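Local structure of mitochondrial dynamics protein MID49 (Mus musculus, 4WOY) at residues L163-Q168 with L172-A177. The protein recruits the fission mediator dynamin-related protein 1 (DNM1L) to the mitochondrial outer membrane and regulates its GTPase activity, and is required for mitochondrial fission. The protein carries 1 engineered substitution. Sequence-based numbering, arbitrary orientation.
Sequences LLLKVQ and LEFTLA
Leu165 and Phe174 face each other in a hydrogen-bonded antiparallel pair, and their side chains run next to each other on one face of the sheet. The backbone evidence is twofold: Leu165 N donates to Phe174 O at 2.7 Å, and Phe174 N returns a bond to Leu165 O at 3.1 Å. A second such pair joins Leu163 to Leu176: Leu163 N and O bond to Leu176 O and N, the first at 2.7 Å.

Phe174 reaches its neighbour because CG sits between the backbone N and the carbonyl carbon (chi1 66°), which stands the ring against the opposite strand. Leu165 CB lies over that ring, 4.2 Å from its centroid and 5° off the normal, a CH-pi contact with the face. The Leu163 and Leu176 side chains share this face, touching through their CB atoms.

These segments form the two arms of a beta hairpin in the central mixed sheet of the nucleotidyltransferase-like domain, predicted to lie in the cytoplasm. Strand 153-156 continues the sheet beyond Leu164, strand 69-74 beyond Thr175, and helix 18-42 packs on Leu165 and Leu172.

Leu164, Thr175, Lys166 and Glu173 project from the reverse face. Leu164 CD2 lies 3.7 Å from Thr175 CG2. From CB the Lys166 chain runs to CG, anti to the backbone N (chi1 -162°), and bends at chi2. Lys166 CD then lies beside the Glu173 carboxylate, 3.5 Å from OE2. Lys166 CE is 3.3 Å from the same Glu173 OE2, and NZ ends in a salt bridge to that oxygen. The modelled NZ-to-OE2 separation is improbably short, leaving the exact bond length doubtful.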
loop_
_atom_site.group_PDB
_atom_site.type_symbol
_atom_site.label_atom_id
_atom_site.label_comp_id
_atom_site.label_asym_id
_atom_site.label_seq_id
_atom_site.Cartn_x
_atom_site.Cartn_y
_atom_site.Cartn_z
ATOM N N LEU A 163 -7.181 -11.397 -0.211
ATOM C CA LEU A 163 -7.961 -12.259 -1.079
ATOM C C LEU A 163 -7.048 -12.742 -2.191
ATOM O O LEU A 163 -6.548 -11.938 -2.971
ATOM C CB LEU A 163 -9.140 -11.484 -1.655
ATOM C CG LEU A 163 -10.322 -11.344 -0.697
ATOM C CD1 LEU A 163 -11.415 -10.468 -1.318
ATOM C CD2 LEU A 163 -10.847 -12.695 -0.265
ATOM N N LEU A 164 -6.837 -14.046 -2.306
ATOM C CA LEU A 164 -5.902 -14.507 -3.323
ATOM C C LEU A 164 -6.674 -14.933 -4.563
ATOM O O LEU A 164 -7.674 -15.648 -4.497
ATOM C CB LEU A 164 -5.020 -15.661 -2.805
ATOM C CG LEU A 164 -3.937 -15.354 -1.745
ATOM C CD1 LEU A 164 -3.098 -16.593 -1.425
ATOM C CD2 LEU A 164 -3.024 -14.195 -2.139
ATOM N N LEU A 165 -6.197 -14.459 -5.707
ATOM C CA LEU A 165 -6.864 -14.728 -6.953
ATOM C C LEU A 165 -6.077 -15.599 -7.950
ATOM O O LEU A 165 -5.024 -15.200 -8.465
ATOM C CB LEU A 165 -7.226 -13.398 -7.599
ATOM C CG LEU A 165 -8.016 -13.754 -8.840
ATOM C CD1 LEU A 165 -9.222 -14.488 -8.375
ATOM C CD2 LEU A 165 -8.449 -12.589 -9.678
ATOM N N LYS A 166 -6.626 -16.794 -8.179
ATOM C CA LYS A 166 -6.145 -17.819 -9.108
ATOM C C LYS A 166 -7.207 -18.086 -10.190
ATOM O O LYS A 166 -8.335 -18.448 -9.890
ATOM C CB LYS A 166 -5.793 -19.109 -8.348
ATOM C CG LYS A 166 -4.893 -20.103 -9.067
ATOM C CD LYS A 166 -3.463 -19.661 -9.278
ATOM C CE LYS A 166 -2.699 -20.809 -9.948
ATOM N NZ LYS A 166 -1.350 -20.472 -10.500
ATOM N N VAL A 167 -6.840 -17.931 -11.444
ATOM C CA VAL A 167 -5.474 -17.654 -11.753
ATOM C C VAL A 167 -5.529 -16.201 -12.253
ATOM O O VAL A 167 -4.956 -15.353 -11.581
ATOM C CB VAL A 167 -4.862 -18.697 -12.774
ATOM C CG1 VAL A 167 -3.339 -18.667 -12.786
ATOM C CG2 VAL A 167 -5.350 -20.114 -12.486
ATOM N N GLN A 168 -6.199 -15.841 -13.360
ATOM C CA GLN A 168 -7.024 -16.666 -14.242
ATOM C C GLN A 168 -6.057 -17.290 -15.205
ATOM O O GLN A 168 -5.123 -16.616 -15.638
ATOM C CB GLN A 168 -8.045 -15.825 -14.985
ATOM C CG GLN A 168 -8.892 -16.579 -15.982
ATOM C CD GLN A 168 -9.823 -15.650 -16.720
ATOM O OE1 GLN A 168 -9.899 -14.459 -16.411
ATOM N NE2 GLN A 168 -10.541 -16.183 -17.698
ATOM N N LEU A 172 -1.869 -15.279 -15.206
ATOM C CA LEU A 172 -2.032 -14.211 -14.217
ATOM C C LEU A 172 -2.274 -14.785 -12.847
ATOM O O LEU A 172 -2.859 -15.820 -12.736
ATOM C CB LEU A 172 -3.193 -13.308 -14.587
ATOM C CG LEU A 172 -2.908 -11.917 -14.090
ATOM C CD1 LEU A 172 -1.903 -11.270 -15.021
ATOM C CD2 LEU A 172 -4.223 -11.143 -14.008
ATOM N N GLU A 173 -1.772 -14.121 -11.818
ATOM C CA GLU A 173 -2.061 -14.429 -10.421
ATOM C C GLU A 173 -2.057 -13.120 -9.702
ATOM O O GLU A 173 -1.177 -12.317 -9.991
ATOM C CB GLU A 173 -0.999 -15.333 -9.815
ATOM C CG GLU A 173 -1.163 -16.798 -10.070
ATOM C CD GLU A 173 0.052 -17.589 -9.609
ATOM O OE1 GLU A 173 1.129 -16.977 -9.445
ATOM O OE2 GLU A 173 -0.055 -18.822 -9.440
ATOM N N PHE A 174 -2.965 -12.879 -8.758
ATOM C CA PHE A 174 -2.747 -11.731 -7.877
ATOM C C PHE A 174 -3.533 -11.689 -6.572
ATOM O O PHE A 174 -4.409 -12.508 -6.315
ATOM C CB PHE A 174 -2.990 -10.423 -8.628
ATOM C CG PHE A 174 -4.395 -10.215 -9.057
ATOM C CD1 PHE A 174 -4.840 -10.707 -10.267
ATOM C CD2 PHE A 174 -5.271 -9.495 -8.265
ATOM C CE1 PHE A 174 -6.128 -10.498 -10.684
ATOM C CE2 PHE A 174 -6.577 -9.290 -8.671
ATOM C CZ PHE A 174 -6.998 -9.785 -9.888
ATOM N N THR A 175 -3.196 -10.694 -5.756
ATOM C CA THR A 175 -3.741 -10.552 -4.427
ATOM C C THR A 175 -4.537 -9.264 -4.253
ATOM O O THR A 175 -4.104 -8.201 -4.670
ATOM C CB THR A 175 -2.625 -10.581 -3.407
ATOM O OG1 THR A 175 -1.887 -11.794 -3.574
ATOM C CG2 THR A 175 -3.184 -10.522 -1.993
ATOM N N LEU A 176 -5.716 -9.375 -3.649
ATOM C CA LEU A 176 -6.498 -8.209 -3.298
ATOM C C LEU A 176 -6.330 -7.942 -1.802
ATOM O O LEU A 176 -6.476 -8.850 -0.971
ATOM C CB LEU A 176 -7.975 -8.399 -3.640
ATOM C CG LEU A 176 -8.385 -8.294 -5.112
ATOM C CD1 LEU A 176 -9.732 -8.978 -5.321
ATOM C CD2 LEU A 176 -8.458 -6.851 -5.595
ATOM N N ALA A 177 -5.972 -6.713 -1.456
ATOM C CA ALA A 177 -5.954 -6.333 -0.044
ATOM C C ALA A 177 -7.239 -5.590 0.253
ATOM O O ALA A 177 -7.465 -4.489 -0.270
ATOM C CB ALA A 177 -4.732 -5.481 0.295
#